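Local coordinates for polysaccharide biosynthesis protein CapD (Bacillus thuringiensis HD-771, PDB 6BWC) that is an NADP-binding enzyme of the short-chain dehydrogenase family that probably acts on UDP-N-acetylglucosamine early in the pathway to CMP-pseudaminic acid, a sugar linked to flagellin glycosylation, at residues Ile193-Leu198 / Ile258-Ile263; Ser199-Met204 / Tyr314-Gln319; Pro232-Asn237 / Asn320-Glu325. The protein carries 2 engineered substitutions. One frame throughout, in Å; residues are numbered along the deposited sequence.

In the fold
All three contacts are partly buried, and each touches the bound UDP-N-acetylglucosamine. Contact 1 lies farthest out, about 26 Å from the centre of the chain, against about 18 Å for contact 2 and 20 Å for contact 3. It joins the two strands of a separate small sheet, mainly by a backbone ladder. Contacts 2 and 3 lie about 9 Å apart, centre to centre, and share a three-stranded sheet. There strands 201-205 and 233-235 are neighbours, and both receive the chain that runs up to helix 324-333. Contact 2 uses a serine pair and a phenylalanine ring. Contact 3 uses one backbone bond and aliphatic side chains.

Contact 1 of 3, residues Ile193-Leu198 / Ile258-Ile263; sequences ITVTDL and IKIEEI. With UD1 (uridine-diphosphate-N-acetylglucosamine), chain O.
Ile193 and Val195 carry the backbone ladder to strand 259-262. Each uses both its N-H and its carbonyl oxygen. Ile193 N donates to Lys259 O at 2.9 Å, and Ile193 O accepts from Glu261 N at 3.1 Å. Val195 N donates to Glu261 O at 2.9 Å with an N-H...O angle of 172°. Val195 O then takes Ile263 N at 2.7 Å. The CA-H of Glu262 also leans on Val195 O.

Thr194 and Thr196 turn their backbone the other way, to the ligand and a helix. Thr194 N is bonded to Gln186 OE1 of helix 179-190. Thr194 O accepts the uracil N3 at 2.7 Å, and Thr196 N donates to uracil O2 at 3.0 Å. Both bonds are fairly straight, each at 165°. The protein thus reads an imide N-H and its neighbouring carbonyl through main-chain atoms. With chi1 near 50°, Thr196 OG1 lies between its own N and carbonyl carbon. There it is within reach of both uracil O2 and the ribose hydroxyl O2'.

The side chains divide over two faces. On one, Thr194 CG2 meets Ile263 CD1 and CG1, and Arg53 of the second subunit packs on both residues. On the other, Val195 CG2 rests 4.1 Å from Ile260 CG2. Ile193 on this side is covered by Phe183 and Ile187 of helix 179-190 and by Ile244 of helix 236-251.

This is a short two-stranded parallel sheet in which the edge of strand 192-195 and the residue after it meet the uracil, and it contributes backbone groups to the uracil-binding end of the UDP-sugar site beside the Rossmann-type domain.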
loop_
_atom_site.group_PDB
_atom_site.type_symbol
_atom_site.label_atom_id
_atom_site.label_comp_id
_atom_site.label_asym_id
_atom_site.label_seq_id
_atom_site.Cartn_x
_atom_site.Cartn_y
_atom_site.Cartn_z
ATOM N N ILE C 193 14.707 44.850 -3.580
ATOM C CA ILE C 193 14.339 43.695 -2.738
ATOM C C ILE C 193 12.819 43.606 -2.559
ATOM O O ILE C 193 12.085 44.584 -2.758
ATOM C CB ILE C 193 15.067 43.650 -1.356
ATOM C CG1 ILE C 193 14.944 44.981 -0.591
ATOM C CG2 ILE C 193 16.534 43.265 -1.534
ATOM C CD1 ILE C 193 15.218 44.848 0.890
ATOM N N THR C 194 12.377 42.407 -2.185
ATOM C CA THR C 194 10.988 42.114 -1.849
ATOM C C THR C 194 10.842 41.976 -0.335
ATOM O O THR C 194 11.356 41.036 0.273
ATOM C CB THR C 194 10.531 40.818 -2.523
ATOM O OG1 THR C 194 10.301 41.067 -3.913
ATOM C CG2 THR C 194 9.247 40.296 -1.912
ATOM N N VAL C 195 10.090 42.890 0.260
ATOM C CA VAL C 195 9.967 42.986 1.703
ATOM C C VAL C 195 8.560 42.539 2.100
ATOM O O VAL C 195 7.574 43.065 1.604
ATOM C CB VAL C 195 10.330 44.422 2.128
ATOM C CG1 VAL C 195 9.418 44.970 3.216
ATOM C CG2 VAL C 195 11.808 44.472 2.531
ATOM N N THR C 196 8.474 41.540 2.966
ATOM C CA THR C 196 7.188 41.059 3.471
ATOM C C THR C 196 6.615 42.131 4.410
ATOM O O THR C 196 5.612 42.768 4.095
ATOM C CB THR C 196 7.315 39.689 4.206
ATOM O OG1 THR C 196 8.375 39.743 5.189
ATOM C CG2 THR C 196 7.577 38.517 3.199
ATOM N N ASP C 197 7.279 42.369 5.534
ATOM C CA ASP C 197 6.754 43.258 6.559
ATOM C C ASP C 197 7.909 43.567 7.510
ATOM O O ASP C 197 8.332 42.703 8.273
ATOM C CB ASP C 197 5.596 42.542 7.254
ATOM C CG ASP C 197 4.995 43.328 8.387
ATOM O OD1 ASP C 197 5.711 44.104 9.058
ATOM O OD2 ASP C 197 3.783 43.124 8.627
ATOM N N LEU C 198 8.418 44.795 7.459
ATOM C CA LEU C 198 9.694 45.135 8.110
ATOM C C LEU C 198 9.661 44.992 9.624
ATOM O O LEU C 198 10.672 44.691 10.259
ATOM C CB LEU C 198 10.142 46.550 7.721
ATOM C CG LEU C 198 10.455 46.709 6.232
ATOM C CD1 LEU C 198 10.571 48.170 5.812
ATOM C CD2 LEU C 198 11.709 45.922 5.872
ATOM N N ILE C 258 18.188 51.738 -4.634
ATOM C CA ILE C 258 17.697 50.453 -5.123
ATOM C C ILE C 258 16.325 50.290 -4.461
ATOM O O ILE C 258 16.160 50.687 -3.293
ATOM C CB ILE C 258 18.674 49.342 -4.611
ATOM C CG1 ILE C 258 19.763 49.028 -5.653
ATOM C CG2 ILE C 258 17.974 48.061 -4.128
ATOM C CD1 ILE C 258 21.149 49.330 -5.148
ATOM N N LYS C 259 15.354 49.712 -5.168
ATOM C CA LYS C 259 13.952 49.739 -4.695
ATOM C C LYS C 259 13.606 48.741 -3.594
ATOM O O LYS C 259 14.215 47.680 -3.476
ATOM C CB LYS C 259 12.962 49.596 -5.858
ATOM C CG LYS C 259 12.745 50.910 -6.589
ATOM C CD LYS C 259 12.468 50.740 -8.080
ATOM C CE LYS C 259 13.302 51.723 -8.902
ATOM N NZ LYS C 259 12.834 51.816 -10.314
ATOM N N ILE C 260 12.606 49.115 -2.798
ATOM C CA ILE C 260 12.115 48.308 -1.694
ATOM C C ILE C 260 10.602 48.121 -1.876
ATOM O O ILE C 260 9.836 49.022 -1.547
ATOM C CB ILE C 260 12.450 48.995 -0.341
ATOM C CG1 ILE C 260 13.978 49.133 -0.177
ATOM C CG2 ILE C 260 11.818 48.238 0.834
ATOM C CD1 ILE C 260 14.427 50.030 0.961
ATOM N N GLU C 261 10.164 46.973 -2.408
ATOM C CA GLU C 261 8.713 46.742 -2.646
ATOM C C GLU C 261 8.017 45.915 -1.537
ATOM O O GLU C 261 8.462 44.821 -1.186
ATOM C CB GLU C 261 8.466 46.151 -4.046
ATOM C CG GLU C 261 8.106 44.673 -4.147
ATOM C CD GLU C 261 7.725 44.323 -5.557
ATOM O OE1 GLU C 261 8.620 43.960 -6.331
ATOM O OE2 GLU C 261 6.544 44.468 -5.920
ATOM N N GLU C 262 6.927 46.453 -0.991
ATOM C CA GLU C 262 6.187 45.792 0.077
ATOM C C GLU C 262 5.343 44.714 -0.593
ATOM O O GLU C 262 4.471 45.009 -1.413
ATOM C CB GLU C 262 5.290 46.775 0.862
ATOM C CG GLU C 262 5.190 46.543 2.375
ATOM C CD GLU C 262 5.891 47.630 3.171
ATOM O OE1 GLU C 262 5.220 48.278 4.004
ATOM O OE2 GLU C 262 7.102 47.859 2.942
ATOM N N ILE C 263 5.641 43.463 -0.260
ATOM C CA ILE C 263 4.885 42.299 -0.713
ATOM C C ILE C 263 3.762 41.994 0.283
ATOM O O ILE C 263 2.745 41.456 -0.115
ATOM C CB ILE C 263 5.839 41.065 -0.927
ATOM C CG1 ILE C 263 5.925 40.692 -2.407
ATOM C CG2 ILE C 263 5.446 39.848 -0.074
ATOM C CD1 ILE C 263 6.224 39.230 -2.675
HETATM C "C1'" UD1 O . 13.169 29.850 8.430
HETATM C "C2'" UD1 O . 13.069 28.381 8.054
HETATM C "C3'" UD1 O . 11.966 27.673 8.839
HETATM C "C4'" UD1 O . 12.059 27.954 10.337
HETATM C "C5'" UD1 O . 12.398 29.425 10.651
HETATM C "C6'" UD1 O . 12.824 29.560 12.119
HETATM C "C7'" UD1 O . 13.777 28.277 5.699
HETATM C "C8'" UD1 O . 13.306 28.374 4.262
HETATM N "N2'" UD1 O . 12.821 28.236 6.632
HETATM O "O1'" UD1 O . 11.923 30.490 8.206
HETATM O "O3'" UD1 O . 12.047 26.258 8.574
HETATM O "O4'" UD1 O . 10.847 27.614 10.985
HETATM O "O5'" UD1 O . 13.440 29.946 9.799
HETATM O "O6'" UD1 O . 12.339 30.774 12.700
HETATM O "O7'" UD1 O . 14.980 28.296 5.956
HETATM N N1 UD1 O . 11.144 37.734 3.792
HETATM C C2 UD1 O . 11.087 38.894 2.961
HETATM N N3 UD1 O . 11.064 38.754 1.626
HETATM C C4 UD1 O . 11.094 37.540 1.040
HETATM C C5 UD1 O . 11.165 36.401 1.803
HETATM C C6 UD1 O . 11.207 36.519 3.184
HETATM O O2 UD1 O . 11.038 40.040 3.442
HETATM O O4 UD1 O . 11.081 37.417 -0.195
HETATM C C1B UD1 O . 11.146 37.844 5.267
HETATM C C2B UD1 O . 10.175 36.913 5.997
HETATM O "O2'" UD1 O . 8.881 37.483 6.137
HETATM C C3B UD1 O . 10.860 36.630 7.319
HETATM C C4B UD1 O . 12.325 36.731 6.950
HETATM O O4B UD1 O . 12.417 37.461 5.728
HETATM O O3B UD1 O . 10.602 37.589 8.350
HETATM C C5B UD1 O . 12.998 35.378 6.775
HETATM O O5B UD1 O . 12.452 34.584 5.710
HETATM P PA UD1 O . 13.215 33.195 5.447
HETATM O O1A UD1 O . 12.819 32.546 4.143
HETATM O O2A UD1 O . 14.717 33.329 5.721
HETATM O O3A UD1 O . 12.892 32.256 6.720
HETATM P PB UD1 O . 11.636 32.030 7.716
HETATM O O1B UD1 O . 10.354 31.939 6.914
HETATM O O2B UD1 O . 11.619 32.938 8.940
#

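Contact 2 of 3, residues Ser199-Met204 / Tyr314-Gln319; sequences SMSRFM and YRSDNQ. With UD1 (uridine-diphosphate-N-acetylglucosamine), chain O.
Ser201 and Ser316 meet through their hydroxyls, with OG to OG at 2.6 Å. Either could be the donor. Ser316 OG is also bonded to Glu273 N, so the loop 314-319 is tied to both a strand and a further loop.

The Phe203 ring extends the contact. Its CE1 lies obliquely 3.5 Å from Ser316 N, and its CD1 rests on Ser316 CB. The Gln319 amide approaches the edge of the ring near CE2, the two planes 68° apart.

Strand 201-205 is the middle strand of a small three-stranded sheet, between 171-172 and 233-235. One side of it faces this loop and the other faces the UDP-sugar pocket.

Arg202 takes the pocket side. Its CB points away from the loop. CG lies anti to the carbonyl carbon (chi1 -74°), and the chain then bends at chi2. CD comes to 3.5 Å from UD1 O2B, an oxygen of the phosphate attached to the N-acetylglucosamine. NE donates to that same O2B at 2.9 Å, which lies at the guanidinium edge, in its plane. The ribose hydroxyl O3B sits over one face, offset toward the rim, 3.7 Å from CZ and 3.6 Å from NH2. NH1 donates to Ser201 O at 3.2 Å, an acceptor that lies 26° out of the guanidinium plane, and is also bonded to Lys270 O.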
loop_
_atom_site.group_PDB
_atom_site.type_symbol
_atom_site.label_atom_id
_atom_site.label_comp_id
_atom_site.label_asym_id
_atom_site.label_seq_id
_atom_site.Cartn_x
_atom_site.Cartn_y
_atom_site.Cartn_z
ATOM N N SER C 199 8.476 45.168 10.186
ATOM C CA SER C 199 8.237 44.987 11.621
ATOM C C SER C 199 8.478 43.587 12.194
ATOM O O SER C 199 8.481 43.429 13.412
ATOM C CB SER C 199 6.797 45.402 11.956
ATOM O OG SER C 199 6.125 44.356 12.622
ATOM N N MET C 200 8.601 42.573 11.341
ATOM C CA MET C 200 8.834 41.198 11.795
ATOM C C MET C 200 10.217 41.075 12.457
ATOM O O MET C 200 11.196 41.709 12.027
ATOM C CB MET C 200 8.742 40.205 10.621
ATOM C CG MET C 200 7.375 40.058 9.977
ATOM S SD MET C 200 7.565 39.460 8.286
ATOM C CE MET C 200 6.535 38.008 8.382
ATOM N N SER C 201 10.280 40.263 13.499
ATOM C CA SER C 201 11.497 40.022 14.241
ATOM C C SER C 201 11.714 38.517 14.180
ATOM O O SER C 201 10.754 37.788 13.941
ATOM C CB SER C 201 11.334 40.530 15.684
ATOM O OG SER C 201 10.314 39.828 16.403
ATOM N N ARG C 202 12.947 38.048 14.378
ATOM C CA ARG C 202 13.262 36.618 14.263
ATOM C C ARG C 202 14.459 36.222 15.123
ATOM O O ARG C 202 15.465 36.944 15.141
ATOM C CB ARG C 202 13.598 36.275 12.798
ATOM C CG ARG C 202 12.443 36.223 11.783
ATOM C CD ARG C 202 11.665 34.917 11.866
ATOM N NE ARG C 202 10.626 34.823 10.833
ATOM C CZ ARG C 202 9.383 35.301 10.932
ATOM N NH1 ARG C 202 8.966 35.936 12.022
ATOM N NH2 ARG C 202 8.542 35.152 9.919
ATOM N N PHE C 203 14.374 35.079 15.809
ATOM C CA PHE C 203 15.574 34.448 16.408
ATOM C C PHE C 203 16.441 33.887 15.289
ATOM O O PHE C 203 15.933 33.150 14.455
ATOM C CB PHE C 203 15.200 33.297 17.338
ATOM C CG PHE C 203 14.736 33.724 18.698
ATOM C CD1 PHE C 203 13.392 33.683 19.045
ATOM C CD2 PHE C 203 15.655 34.145 19.652
ATOM C CE1 PHE C 203 12.974 34.068 20.311
ATOM C CE2 PHE C 203 15.241 34.529 20.919
ATOM C CZ PHE C 203 13.904 34.484 21.248
ATOM N N MET C 204 17.728 34.217 15.267
ATOM C CA MET C 204 18.642 33.756 14.212
ATOM C C MET C 204 19.969 33.199 14.776
ATOM O O MET C 204 20.565 33.793 15.687
ATOM C CB MET C 204 18.918 34.878 13.184
ATOM C CG MET C 204 17.653 35.541 12.620
ATOM S SD MET C 204 17.688 36.481 11.066
ATOM C CE MET C 204 18.464 35.368 9.932
ATOM N N TYR C 314 9.235 33.641 26.138
ATOM C CA TYR C 314 10.479 33.783 25.352
ATOM C C TYR C 314 10.181 34.003 23.866
ATOM O O TYR C 314 10.264 33.068 23.068
ATOM C CB TYR C 314 11.387 32.537 25.524
ATOM C CG TYR C 314 11.980 32.393 26.913
ATOM C CD1 TYR C 314 13.302 32.737 27.173
ATOM C CD2 TYR C 314 11.213 31.922 27.974
ATOM C CE1 TYR C 314 13.841 32.606 28.449
ATOM C CE2 TYR C 314 11.736 31.792 29.253
ATOM C CZ TYR C 314 13.049 32.132 29.487
ATOM O OH TYR C 314 13.564 31.999 30.757
ATOM N N ARG C 315 9.845 35.244 23.511
ATOM C CA ARG C 315 9.584 35.621 22.115
ATOM C C ARG C 315 10.630 36.537 21.541
ATOM O O ARG C 315 11.333 37.219 22.289
ATOM C CB ARG C 315 8.303 36.410 21.975
ATOM C CG ARG C 315 7.155 36.036 22.865
ATOM C CD ARG C 315 5.983 36.931 22.504
ATOM N NE ARG C 315 4.764 36.337 23.005
ATOM C CZ ARG C 315 3.563 36.512 22.487
ATOM N NH1 ARG C 315 3.385 37.304 21.429
ATOM N NH2 ARG C 315 2.531 35.885 23.047
ATOM N N SER C 316 10.638 36.608 20.205
ATOM C CA SER C 316 11.505 37.515 19.436
ATOM C C SER C 316 11.072 39.004 19.435
ATOM O O SER C 316 11.928 39.885 19.246
ATOM C CB SER C 316 11.710 37.005 17.980
ATOM O OG SER C 316 10.667 37.333 17.078
ATOM N N ASP C 317 9.773 39.282 19.625
ATOM C CA ASP C 317 9.310 40.657 19.901
ATOM C C ASP C 317 9.442 41.082 21.387
ATOM O O ASP C 317 9.244 42.268 21.700
ATOM C CB ASP C 317 7.879 40.923 19.366
ATOM C CG ASP C 317 6.780 40.050 20.027
ATOM O OD1 ASP C 317 5.605 40.215 19.635
ATOM O OD2 ASP C 317 7.048 39.193 20.894
ATOM N N ASN C 318 9.798 40.132 22.269
ATOM C CA ASN C 318 9.854 40.317 23.727
ATOM C C ASN C 318 11.275 40.252 24.274
ATOM O O ASN C 318 11.489 39.945 25.455
ATOM C CB ASN C 318 9.009 39.229 24.398
ATOM C CG ASN C 318 8.840 39.442 25.895
ATOM O OD1 ASN C 318 8.400 40.503 26.336
ATOM N ND2 ASN C 318 9.191 38.435 26.688
ATOM N N GLN C 319 12.238 40.542 23.398
ATOM C CA GLN C 319 13.676 40.564 23.725
ATOM C C GLN C 319 14.387 41.495 22.735
ATOM O O GLN C 319 14.094 41.487 21.526
ATOM C CB GLN C 319 14.263 39.144 23.669
ATOM C CG GLN C 319 15.778 39.016 23.506
ATOM C CD GLN C 319 16.198 37.629 23.016
ATOM O OE1 GLN C 319 17.128 37.482 22.196
ATOM N NE2 GLN C 319 15.519 36.596 23.518
HETATM C "C1'" UD1 O . 13.169 29.850 8.430
HETATM C "C2'" UD1 O . 13.069 28.381 8.054
HETATM C "C3'" UD1 O . 11.966 27.673 8.839
HETATM C "C4'" UD1 O . 12.059 27.954 10.337
HETATM C "C5'" UD1 O . 12.398 29.425 10.651
HETATM C "C6'" UD1 O . 12.824 29.560 12.119
HETATM C "C7'" UD1 O . 13.777 28.277 5.699
HETATM C "C8'" UD1 O . 13.306 28.374 4.262
HETATM N "N2'" UD1 O . 12.821 28.236 6.632
HETATM O "O1'" UD1 O . 11.923 30.490 8.206
HETATM O "O3'" UD1 O . 12.047 26.258 8.574
HETATM O "O4'" UD1 O . 10.847 27.614 10.985
HETATM O "O5'" UD1 O . 13.440 29.946 9.799
HETATM O "O6'" UD1 O . 12.339 30.774 12.700
HETATM O "O7'" UD1 O . 14.980 28.296 5.956
HETATM N N1 UD1 O . 11.144 37.734 3.792
HETATM C C2 UD1 O . 11.087 38.894 2.961
HETATM N N3 UD1 O . 11.064 38.754 1.626
HETATM C C4 UD1 O . 11.094 37.540 1.040
HETATM C C5 UD1 O . 11.165 36.401 1.803
HETATM C C6 UD1 O . 11.207 36.519 3.184
HETATM O O2 UD1 O . 11.038 40.040 3.442
HETATM O O4 UD1 O . 11.081 37.417 -0.195
HETATM C C1B UD1 O . 11.146 37.844 5.267
HETATM C C2B UD1 O . 10.175 36.913 5.997
HETATM O "O2'" UD1 O . 8.881 37.483 6.137
HETATM C C3B UD1 O . 10.860 36.630 7.319
HETATM C C4B UD1 O . 12.325 36.731 6.950
HETATM O O4B UD1 O . 12.417 37.461 5.728
HETATM O O3B UD1 O . 10.602 37.589 8.350
HETATM C C5B UD1 O . 12.998 35.378 6.775
HETATM O O5B UD1 O . 12.452 34.584 5.710
HETATM P PA UD1 O . 13.215 33.195 5.447
HETATM O O1A UD1 O . 12.819 32.546 4.143
HETATM O O2A UD1 O . 14.717 33.329 5.721
HETATM O O3A UD1 O . 12.892 32.256 6.720
HETATM P PB UD1 O . 11.636 32.030 7.716
HETATM O O1B UD1 O . 10.354 31.939 6.914
HETATM O O2B UD1 O . 11.619 32.938 8.940
#

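Contact 3 of 3, residues Pro232-Asn237 / Asn320-Glu325; sequences PVISLN and NAISKE. With UD1 (uridine-diphosphate-N-acetylglucosamine), chain O.
Val233 O takes one hydrogen bond and one CA-H...O contact from residues 321-322. Ile322 N makes the hydrogen bond to it at 3.2 Å, with an N-H...O angle of 164°. The CA-H of Ala321 adds the weaker contact, CA to Val233 O at 3.5 Å. Strand 233-235 is an outer strand of a small three-stranded sheet, and its neighbour in the sheet is strand 201-205. Residues 320-322 touch it before helix 324-333 begins.

Aliphatic groups pack around this bond. Ile322 does most of the touching, with its two branches parted. With chi1 at 64°, its CG1 lies between its own N and carbonyl carbon. CD1, beyond it, meets Ile234 CG1 at 3.8 Å, and the two side chains cross at a slant. The other branch, CG2, meets Pro232 CB at 3.8 Å. Leu327 of helix 324-333 packs on both isoleucines. Val233 CG1 lies 4.1 Å from Ala321 CB, while Phe203 and Ser316 also pack against Val233.

Each segment leads into a helix through a serine at the N-cap. Ser235 OG accepts a weak bond from Asn237 N and a further one from Asp238 N, at the start of helix 236-251. Ser323 likewise caps a backbone N just past its segment. A salt bridge from Lys324 NZ to Glu245 OE1 then joins the two helices.

Leu236 turns to the nucleotide instead. Its CD1 lies near the ribose ring oxygen O4B, and its CD2 is 3.7 Å from the ribose hydroxyl O3B of UD1.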
loop_
_atom_site.group_PDB
_atom_site.type_symbol
_atom_site.label_atom_id
_atom_site.label_comp_id
_atom_site.label_asym_id
_atom_site.label_seq_id
_atom_site.Cartn_x
_atom_site.Cartn_y
_atom_site.Cartn_z
ATOM N N PRO C 232 20.241 35.302 19.436
ATOM C CA PRO C 232 19.961 36.714 19.334
ATOM C C PRO C 232 18.794 37.020 18.396
ATOM O O PRO C 232 18.644 36.384 17.343
ATOM C CB PRO C 232 21.256 37.258 18.745
ATOM C CG PRO C 232 21.753 36.133 17.894
ATOM C CD PRO C 232 21.461 34.923 18.701
ATOM N N VAL C 233 18.002 38.024 18.780
ATOM C CA VAL C 233 16.872 38.520 17.978
ATOM C C VAL C 233 17.366 39.432 16.880
ATOM O O VAL C 233 18.314 40.186 17.067
ATOM C CB VAL C 233 15.836 39.240 18.856
ATOM C CG1 VAL C 233 14.949 40.199 18.071
ATOM C CG2 VAL C 233 14.991 38.202 19.555
ATOM N N ILE C 234 16.721 39.334 15.719
ATOM C CA ILE C 234 17.032 40.208 14.615
ATOM C C ILE C 234 15.773 40.840 14.079
ATOM O O ILE C 234 14.757 40.169 13.892
ATOM C CB ILE C 234 17.816 39.475 13.548
ATOM C CG1 ILE C 234 19.239 39.296 14.097
ATOM C CG2 ILE C 234 17.799 40.242 12.228
ATOM C CD1 ILE C 234 20.145 38.439 13.250
ATOM N N SER C 235 15.866 42.159 13.881
ATOM C CA SER C 235 14.838 42.932 13.220
ATOM C C SER C 235 15.043 42.769 11.727
ATOM O O SER C 235 16.176 42.709 11.242
ATOM C CB SER C 235 14.918 44.405 13.610
ATOM O OG SER C 235 14.408 45.237 12.570
ATOM N N LEU C 236 13.937 42.688 11.004
ATOM C CA LEU C 236 13.988 42.570 9.558
ATOM C C LEU C 236 14.208 43.938 8.949
ATOM O O LEU C 236 14.666 44.033 7.811
ATOM C CB LEU C 236 12.692 41.952 9.022
ATOM C CG LEU C 236 12.602 41.716 7.513
ATOM C CD1 LEU C 236 13.789 40.897 7.020
ATOM C CD2 LEU C 236 11.294 41.035 7.181
ATOM N N ASN C 237 13.862 44.992 9.699
ATOM C CA ASN C 237 14.101 46.382 9.281
ATOM C C ASN C 237 15.608 46.579 9.140
ATOM O O ASN C 237 16.099 46.935 8.074
ATOM C CB ASN C 237 13.487 47.391 10.297
ATOM C CG ASN C 237 12.918 48.661 9.625
ATOM O OD1 ASN C 237 13.410 49.142 8.584
ATOM N ND2 ASN C 237 11.870 49.214 10.231
ATOM N N ASN C 320 15.344 42.258 23.254
ATOM C CA ASN C 320 16.044 43.274 22.477
ATOM C C ASN C 320 16.848 42.715 21.318
ATOM O O ASN C 320 17.613 41.762 21.462
ATOM C CB ASN C 320 16.924 44.116 23.403
ATOM C CG ASN C 320 16.092 44.980 24.331
ATOM O OD1 ASN C 320 15.037 45.453 23.937
ATOM N ND2 ASN C 320 16.527 45.155 25.561
ATOM N N ALA C 321 16.638 43.303 20.152
ATOM C CA ALA C 321 17.440 42.975 19.006
ATOM C C ALA C 321 18.899 43.269 19.301
ATOM O O ALA C 321 19.241 43.945 20.274
ATOM C CB ALA C 321 16.988 43.759 17.773
ATOM N N ILE C 322 19.755 42.718 18.453
ATOM C CA ILE C 322 21.096 43.243 18.282
ATOM C C ILE C 322 20.939 44.576 17.560
ATOM O O ILE C 322 19.904 44.827 16.945
ATOM C CB ILE C 322 22.005 42.271 17.493
ATOM C CG1 ILE C 322 21.513 42.068 16.048
ATOM C CG2 ILE C 322 22.096 40.929 18.224
ATOM C CD1 ILE C 322 22.406 41.169 15.217
ATOM N N SER C 323 21.950 45.431 17.646
ATOM C CA SER C 323 21.971 46.669 16.863
ATOM C C SER C 323 22.207 46.335 15.390
ATOM O O SER C 323 22.726 45.258 15.078
ATOM C CB SER C 323 23.088 47.590 17.366
ATOM O OG SER C 323 24.342 46.920 17.408
ATOM N N LYS C 324 21.814 47.247 14.498
ATOM C CA LYS C 324 22.248 47.231 13.076
ATOM C C LYS C 324 23.690 46.840 12.862
ATOM O O LYS C 324 23.998 46.038 11.993
ATOM C CB LYS C 324 22.134 48.617 12.444
ATOM C CG LYS C 324 20.891 48.860 11.620
ATOM C CD LYS C 324 21.126 49.981 10.629
ATOM C CE LYS C 324 21.850 49.456 9.404
ATOM N NZ LYS C 324 22.192 50.566 8.486
ATOM N N GLU C 325 24.570 47.461 13.637
ATOM C CA GLU C 325 25.998 47.350 13.417
ATOM C C GLU C 325 26.509 45.964 13.813
ATOM O O GLU C 325 27.356 45.396 13.106
ATOM C CB GLU C 325 26.750 48.475 14.155
ATOM C CG GLU C 325 28.121 48.815 13.566
ATOM C CD GLU C 325 28.060 49.385 12.140
ATOM O OE1 GLU C 325 27.045 50.041 11.785
ATOM O OE2 GLU C 325 29.033 49.166 11.370
HETATM C "C1'" UD1 O . 13.169 29.850 8.430
HETATM C "C2'" UD1 O . 13.069 28.381 8.054
HETATM C "C3'" UD1 O . 11.966 27.673 8.839
HETATM C "C4'" UD1 O . 12.059 27.954 10.337
HETATM C "C5'" UD1 O . 12.398 29.425 10.651
HETATM C "C6'" UD1 O . 12.824 29.560 12.119
HETATM C "C7'" UD1 O . 13.777 28.277 5.699
HETATM C "C8'" UD1 O . 13.306 28.374 4.262
HETATM N "N2'" UD1 O . 12.821 28.236 6.632
HETATM O "O1'" UD1 O . 11.923 30.490 8.206
HETATM O "O3'" UD1 O . 12.047 26.258 8.574
HETATM O "O4'" UD1 O . 10.847 27.614 10.985
HETATM O "O5'" UD1 O . 13.440 29.946 9.799
HETATM O "O6'" UD1 O . 12.339 30.774 12.700
HETATM O "O7'" UD1 O . 14.980 28.296 5.956
HETATM N N1 UD1 O . 11.144 37.734 3.792
HETATM C C2 UD1 O . 11.087 38.894 2.961
HETATM N N3 UD1 O . 11.064 38.754 1.626
HETATM C C4 UD1 O . 11.094 37.540 1.040
HETATM C C5 UD1 O . 11.165 36.401 1.803
HETATM C C6 UD1 O . 11.207 36.519 3.184
HETATM O O2 UD1 O . 11.038 40.040 3.442
HETATM O O4 UD1 O . 11.081 37.417 -0.195
HETATM C C1B UD1 O . 11.146 37.844 5.267
HETATM C C2B UD1 O . 10.175 36.913 5.997
HETATM O "O2'" UD1 O . 8.881 37.483 6.137
HETATM C C3B UD1 O . 10.860 36.630 7.319
HETATM C C4B UD1 O . 12.325 36.731 6.950
HETATM O O4B UD1 O . 12.417 37.461 5.728
HETATM O O3B UD1 O . 10.602 37.589 8.350
HETATM C C5B UD1 O . 12.998 35.378 6.775
HETATM O O5B UD1 O . 12.452 34.584 5.710
HETATM P PA UD1 O . 13.215 33.195 5.447
HETATM O O1A UD1 O . 12.819 32.546 4.143
HETATM O O2A UD1 O . 14.717 33.329 5.721
HETATM O O3A UD1 O . 12.892 32.256 6.720
HETATM P PB UD1 O . 11.636 32.030 7.716
HETATM O O1B UD1 O . 10.354 31.939 6.914
HETATM O O2B UD1 O . 11.619 32.938 8.940
#